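Local atomic coordinates of deoxyuridine 5'-triphosphate nucleotidohydrolase (Entamoeba histolytica, PDB entry 3LQW), a protein that probably hydrolyses dUTP to dUMP and diphosphate with the help of magnesium, supplying the precursor of thymidine nucleotides and keeping uracil out of DNA. Residues D34-T39 / L50-T54; R63-G69 / E108-F114. One frame throughout, in Å; residues are numbered along the deposited sequence. Where two conformers were deposited one is given.

Contact 1. Residues D34-T39 / L50-T54; sequences DAIVPT and LYSNT
I36 lies over one face of the Y51 ring, and the two side chains cross at about a right angle. The methyl CG2 of I36 makes the closest approach, a CH-pi contact 3.6 Å from the centroid of the Y51 ring and 16° off its normal, while CD1 of I36 reaches the CD2 side of the same ring. With CG2 anti to the backbone N (CG1 at chi1 -59°), the branch is aimed at the ring. At the rim, in the ring plane, T39 OG1 meets Y51 OH at 2.6 Å in a short hydrogen bond in which either hydroxyl may donate; R128 adds a weak bond to the phenol. Beyond the ring, P38 CG rests on L50 CD2 at 3.7 Å. The backbones run antiparallel but too far apart at I36 and Y51 for direct pairing, and water fills in: one molecule accepts from Y51 N at 3.0 Å and donates to I36 O at 2.9 Å, and a second accepts from I36 N and gives a weak bond to Y51 O. In the all-beta dUTPase fold, this is the loop leading into strand 39-40, running antiparallel past the end of strand 47-51 with waters bridging the backbones where they diverge.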
loop_
_atom_site.group_PDB
_atom_site.type_symbol
_atom_site.label_atom_id
_atom_site.label_comp_id
_atom_site.label_asym_id
_atom_site.label_seq_id
_atom_site.Cartn_x
_atom_site.Cartn_y
_atom_site.Cartn_z
ATOM N N ASP A 34 18.970 -3.109 22.748
ATOM C CA ASP A 34 18.933 -1.731 22.296
ATOM C C ASP A 34 17.913 -1.473 21.185
ATOM O O ASP A 34 17.926 -0.390 20.611
ATOM C CB ASP A 34 20.324 -1.224 21.869
ATOM C CG ASP A 34 20.950 -2.028 20.738
ATOM O OD1 ASP A 34 20.307 -2.909 20.115
ATOM O OD2 ASP A 34 22.148 -1.771 20.477
ATOM N N ALA A 35 17.016 -2.421 20.918
ATOM C CA ALA A 35 15.913 -2.137 19.974
ATOM C C ALA A 35 15.067 -0.982 20.505
ATOM O O ALA A 35 14.911 -0.810 21.723
ATOM C CB ALA A 35 15.058 -3.361 19.795
ATOM N N ILE A 36 14.469 -0.206 19.614
ATOM C CA ILE A 36 13.588 0.889 19.962
ATOM C C ILE A 36 12.148 0.474 19.734
ATOM O O ILE A 36 11.770 0.086 18.615
ATOM C CB ILE A 36 13.925 2.158 19.155
ATOM C CG1 ILE A 36 15.367 2.599 19.414
ATOM C CG2 ILE A 36 12.970 3.285 19.503
ATOM C CD1 ILE A 36 15.857 3.697 18.474
ATOM N N VAL A 37 11.326 0.554 20.765
ATOM C CA VAL A 37 9.915 0.249 20.623
ATOM C C VAL A 37 9.280 1.264 19.644
ATOM O O VAL A 37 9.438 2.463 19.801
ATOM C CB VAL A 37 9.169 0.285 21.994
ATOM C CG1 VAL A 37 7.695 0.044 21.823
ATOM C CG2 VAL A 37 9.748 -0.743 22.950
ATOM N N PRO A 38 8.552 0.765 18.640
ATOM C CA PRO A 38 7.854 1.663 17.724
ATOM C C PRO A 38 6.954 2.643 18.438
ATOM O O PRO A 38 6.340 2.293 19.470
ATOM C CB PRO A 38 7.079 0.702 16.819
ATOM C CG PRO A 38 7.983 -0.493 16.759
ATOM C CD PRO A 38 8.493 -0.634 18.183
ATOM N N THR A 39 6.857 3.838 17.888
ATOM C CA THR A 39 6.154 4.950 18.532
ATOM C C THR A 39 5.099 5.581 17.646
ATOM O O THR A 39 5.298 5.756 16.446
ATOM C CB THR A 39 7.154 6.091 18.916
ATOM O OG1 THR A 39 7.913 6.474 17.755
ATOM C CG2 THR A 39 8.111 5.629 19.977
ATOM N N LEU A 50 8.747 2.933 12.769
ATOM C CA LEU A 50 9.653 1.808 12.880
ATOM C C LEU A 50 11.088 2.317 12.769
ATOM O O LEU A 50 11.399 3.139 11.901
ATOM C CB LEU A 50 9.415 0.777 11.773
ATOM C CG LEU A 50 8.053 0.097 11.786
ATOM C CD1 LEU A 50 7.878 -0.742 10.518
ATOM C CD2 LEU A 50 7.825 -0.708 13.037
ATOM N N TYR A 51 11.956 1.835 13.650
ATOM C CA TYR A 51 13.339 2.299 13.753
ATOM C C TYR A 51 14.298 1.211 13.307
ATOM O O TYR A 51 14.110 0.051 13.628
ATOM C CB TYR A 51 13.660 2.653 15.231
ATOM C CG TYR A 51 12.809 3.772 15.795
ATOM C CD1 TYR A 51 11.557 3.514 16.310
ATOM C CD2 TYR A 51 13.275 5.064 15.855
ATOM C CE1 TYR A 51 10.774 4.534 16.809
ATOM C CE2 TYR A 51 12.522 6.100 16.384
ATOM C CZ TYR A 51 11.251 5.830 16.854
ATOM O OH TYR A 51 10.492 6.852 17.390
ATOM N N SER A 52 15.348 1.592 12.584
ATOM C CA SER A 52 16.405 0.666 12.244
ATOM C C SER A 52 17.237 0.267 13.467
ATOM O O SER A 52 17.635 1.152 14.213
ATOM C CB SER A 52 17.342 1.271 11.190
ATOM O OG SER A 52 18.324 0.335 10.863
ATOM N N ASN A 53 17.548 -1.022 13.572
ATOM C CA ASN A 53 18.479 -1.471 14.622
ATOM C C ASN A 53 19.910 -1.521 14.144
ATOM O O ASN A 53 20.776 -1.911 14.925
ATOM C CB ASN A 53 18.037 -2.821 15.192
ATOM C CG ASN A 53 18.785 -3.204 16.439
ATOM O OD1 ASN A 53 18.784 -2.470 17.446
ATOM N ND2 ASN A 53 19.400 -4.360 16.386
ATOM N N THR A 54 20.200 -1.123 12.902
ATOM C CA THR A 54 21.558 -1.193 12.348
ATOM C C THR A 54 21.852 -0.001 11.424
ATOM O O THR A 54 20.964 0.659 10.897
ATOM C CB THR A 54 21.788 -2.490 11.548
ATOM O OG1 THR A 54 21.128 -2.407 10.274
ATOM C CG2 THR A 54 21.334 -3.755 12.277
HETATM O O HOH W 1 11.713 -0.254 15.759
HETATM O O HOH W 2 15.317 -0.640 16.766
#

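Contact 2. Residues R63-G69 / E108-F114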
loop_
_atom_site.group_PDB
_atom_site.type_symbol
_atom_site.label_atom_id
_atom_site.label_comp_id
_atom_site.label_asym_id
_atom_site.label_seq_id
_atom_site.Cartn_x
_atom_site.Cartn_y
_atom_site.Cartn_z
ATOM N N ARG A 63 18.259 -2.370 -3.233
ATOM C CA ARG A 63 17.331 -2.531 -2.124
ATOM C C ARG A 63 18.085 -3.106 -0.938
ATOM O O ARG A 63 19.171 -3.689 -1.112
ATOM C CB ARG A 63 16.170 -3.473 -2.489
ATOM C CG ARG A 63 16.538 -4.916 -2.660
ATOM C CD ARG A 63 15.436 -5.702 -3.339
ATOM N NE ARG A 63 15.742 -7.141 -3.393
ATOM C CZ ARG A 63 16.547 -7.715 -4.259
ATOM N NH1 ARG A 63 17.083 -7.030 -5.236
ATOM N NH2 ARG A 63 16.789 -9.023 -4.157
ATOM N N PHE A 64 17.501 -3.036 0.250
ATOM C CA PHE A 64 18.131 -3.559 1.453
ATOM C C PHE A 64 17.042 -3.934 2.453
ATOM O O PHE A 64 16.082 -3.198 2.632
ATOM C CB PHE A 64 19.069 -2.514 2.081
ATOM C CG PHE A 64 19.928 -3.062 3.202
ATOM C CD1 PHE A 64 19.531 -2.989 4.531
ATOM C CD2 PHE A 64 21.128 -3.656 2.931
ATOM C CE1 PHE A 64 20.314 -3.536 5.563
ATOM C CE2 PHE A 64 21.917 -4.161 3.979
ATOM C CZ PHE A 64 21.477 -4.100 5.259
ATOM N N LEU A 65 17.212 -5.088 3.092
ATOM C CA LEU A 65 16.294 -5.564 4.122
ATOM C C LEU A 65 16.770 -5.077 5.496
ATOM O O LEU A 65 17.802 -5.525 6.003
ATOM C CB LEU A 65 16.273 -7.096 4.105
ATOM C CG LEU A 65 15.271 -7.717 5.090
ATOM C CD1 LEU A 65 13.838 -7.431 4.699
ATOM C CD2 LEU A 65 15.492 -9.227 5.282
ATOM N N VAL A 66 16.046 -4.132 6.049
ATOM C CA VAL A 66 16.415 -3.460 7.309
ATOM C C VAL A 66 15.737 -4.134 8.520
ATOM O O VAL A 66 14.535 -4.312 8.549
ATOM C CB VAL A 66 16.061 -1.952 7.298
ATOM C CG1 VAL A 66 16.640 -1.258 8.590
ATOM C CG2 VAL A 66 16.605 -1.264 6.040
ATOM N N SER A 67 16.560 -4.477 9.500
ATOM C CA SER A 67 16.068 -5.090 10.742
ATOM C C SER A 67 15.663 -4.004 11.747
ATOM O O SER A 67 16.354 -3.028 11.931
ATOM C CB SER A 67 17.141 -6.004 11.317
ATOM O OG SER A 67 17.379 -7.146 10.499
ATOM N N THR A 68 14.487 -4.195 12.357
ATOM C CA THR A 68 13.990 -3.269 13.385
ATOM C C THR A 68 14.368 -3.710 14.812
ATOM O O THR A 68 14.316 -2.874 15.732
ATOM C CB THR A 68 12.489 -3.160 13.344
ATOM O OG1 THR A 68 11.883 -4.412 13.703
ATOM C CG2 THR A 68 11.989 -2.673 12.006
ATOM N N GLY A 69 14.710 -4.972 14.997
ATOM C CA GLY A 69 14.996 -5.446 16.340
ATOM C C GLY A 69 13.794 -5.771 17.189
ATOM O O GLY A 69 13.992 -6.089 18.368
ATOM N N GLU A 108 10.754 -11.325 13.611
ATOM C CA GLU A 108 11.203 -9.929 13.607
ATOM C C GLU A 108 10.582 -9.167 12.450
ATOM O O GLU A 108 10.439 -9.702 11.343
ATOM C CB GLU A 108 12.711 -9.892 13.461
ATOM C CG GLU A 108 13.317 -8.499 13.563
ATOM C CD GLU A 108 14.816 -8.451 13.622
ATOM O OE1 GLU A 108 15.450 -9.508 13.517
ATOM O OE2 GLU A 108 15.357 -7.342 13.711
ATOM N N ILE A 109 10.195 -7.918 12.704
ATOM C CA ILE A 109 9.771 -7.051 11.615
ATOM C C ILE A 109 11.020 -6.576 10.892
ATOM O O ILE A 109 11.929 -5.969 11.465
ATOM C CB ILE A 109 8.950 -5.875 12.115
ATOM C CG1 ILE A 109 7.826 -6.396 13.016
ATOM C CG2 ILE A 109 8.426 -5.061 10.893
ATOM C CD1 ILE A 109 7.027 -7.437 12.276
ATOM N N LYS A 110 11.054 -6.868 9.594
ATOM C CA LYS A 110 12.139 -6.435 8.722
ATOM C C LYS A 110 11.484 -5.772 7.505
ATOM O O LYS A 110 10.450 -6.241 7.045
ATOM C CB LYS A 110 13.016 -7.603 8.293
ATOM C CG LYS A 110 13.636 -8.357 9.477
ATOM C CD LYS A 110 14.666 -9.368 8.973
ATOM C CE LYS A 110 15.193 -10.187 10.076
ATOM N NZ LYS A 110 16.086 -11.256 9.529
ATOM N N VAL A 111 12.066 -4.639 7.101
ATOM C CA VAL A 111 11.507 -3.691 6.129
ATOM C C VAL A 111 12.374 -3.756 4.855
ATOM O O VAL A 111 13.572 -3.522 4.961
ATOM C CB VAL A 111 11.560 -2.145 6.728
ATOM C CG1 VAL A 111 11.011 -1.173 5.732
ATOM C CG2 VAL A 111 10.807 -2.067 8.109
ATOM N N ILE A 112 11.780 -3.987 3.673
ATOM C CA ILE A 112 12.549 -3.900 2.441
ATOM C C ILE A 112 12.444 -2.469 1.884
ATOM O O ILE A 112 11.375 -1.981 1.566
ATOM C CB ILE A 112 12.135 -4.994 1.453
ATOM C CG1 ILE A 112 13.123 -5.088 0.294
ATOM C CG2 ILE A 112 10.693 -4.828 1.010
ATOM C CD1 ILE A 112 14.408 -5.795 0.638
ATOM N N LEU A 113 13.581 -1.796 1.871
ATOM C CA LEU A 113 13.717 -0.447 1.324
ATOM C C LEU A 113 14.297 -0.512 -0.078
ATOM O O LEU A 113 15.333 -1.139 -0.282
ATOM C CB LEU A 113 14.619 0.442 2.212
ATOM C CG LEU A 113 14.152 0.731 3.657
ATOM C CD1 LEU A 113 15.136 1.677 4.329
ATOM C CD2 LEU A 113 12.725 1.297 3.681
ATOM N N PHE A 114 13.623 0.116 -1.021
ATOM C CA PHE A 114 14.096 0.269 -2.380
ATOM C C PHE A 114 14.628 1.691 -2.512
ATOM O O PHE A 114 13.916 2.653 -2.194
ATOM C CB PHE A 114 12.971 0.092 -3.407
ATOM C CG PHE A 114 12.409 -1.298 -3.499
ATOM C CD1 PHE A 114 12.959 -2.229 -4.346
ATOM C CD2 PHE A 114 11.274 -1.668 -2.780
ATOM C CE1 PHE A 114 12.436 -3.500 -4.444
ATOM C CE2 PHE A 114 10.772 -2.962 -2.876
ATOM C CZ PHE A 114 11.340 -3.855 -3.717
HETATM O O HOH W 3 17.819 -9.364 12.099
#
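R63 and F114 lie side by side and point the same way, the guanidinium turned 33° from the phenyl plane; R63 CD comes within 3.9 Å of F114 CE1, and H116 of the third subunit meets the F114 ring edge-to-face. The extended arginine carries its head out to that subunit, where NH2 bonds to L90 O. L65 packs on the same L90 and I112 on A89 of the third subunit, so the face bearing R63, L65, I112 and F114 is turned to the trimer interface. On the other side of the sheet, the F64 ring has V66 CG2 at its edge, in plane, and lies nearly parallel to the F56 ring it meets. These strands are central neighbours in an antiparallel sheet of the all-beta fold of trimeric dUTPases. F64 pairs with L113, and V66 with V111, each through two backbone bonds; V66 N to V111 O is nearly straight, 171° at the hydrogen. V66 CG2 also packs on L113 CD1 in the conformer given. At the far end, I109 O receives both T68 N and T68 OG1, the hydroxyl at 2.7 Å; a chi1 of 66° places OG1 between T68's own backbone N and carbonyl carbon, within reach of this acceptor. G69 N, where the chain turns a corner, donates to E108 OE2 at 2.8 Å, on the anti side and somewhat out of the carboxylate plane. The other oxygen, E108 OE1, accepts a hydrogen bond from a water that also bonds to S67 OG in the conformer given.

In the fold
Contact 1 closes before contact 2 opens along the chain, and both belong to the dUTPase fold of one subunit. Their centres are about 11 Å apart, yet they touch: N53 N probably donates to S67 O at 2.9 Å, and the side chains of S52 and V66 pack together. Strand 47-51, which ends in contact 1, belongs to the sheet that also holds 128-136, whereas contact 2 joins 63-73 to 108-115 in another sheet. The junction therefore ties two sheets of one subunit. V37, in 34-39, packs on I142 of the second subunit, and R63, in 63-69, bonds to the third, so the two contacts lie near different subunit interfaces of the trimer.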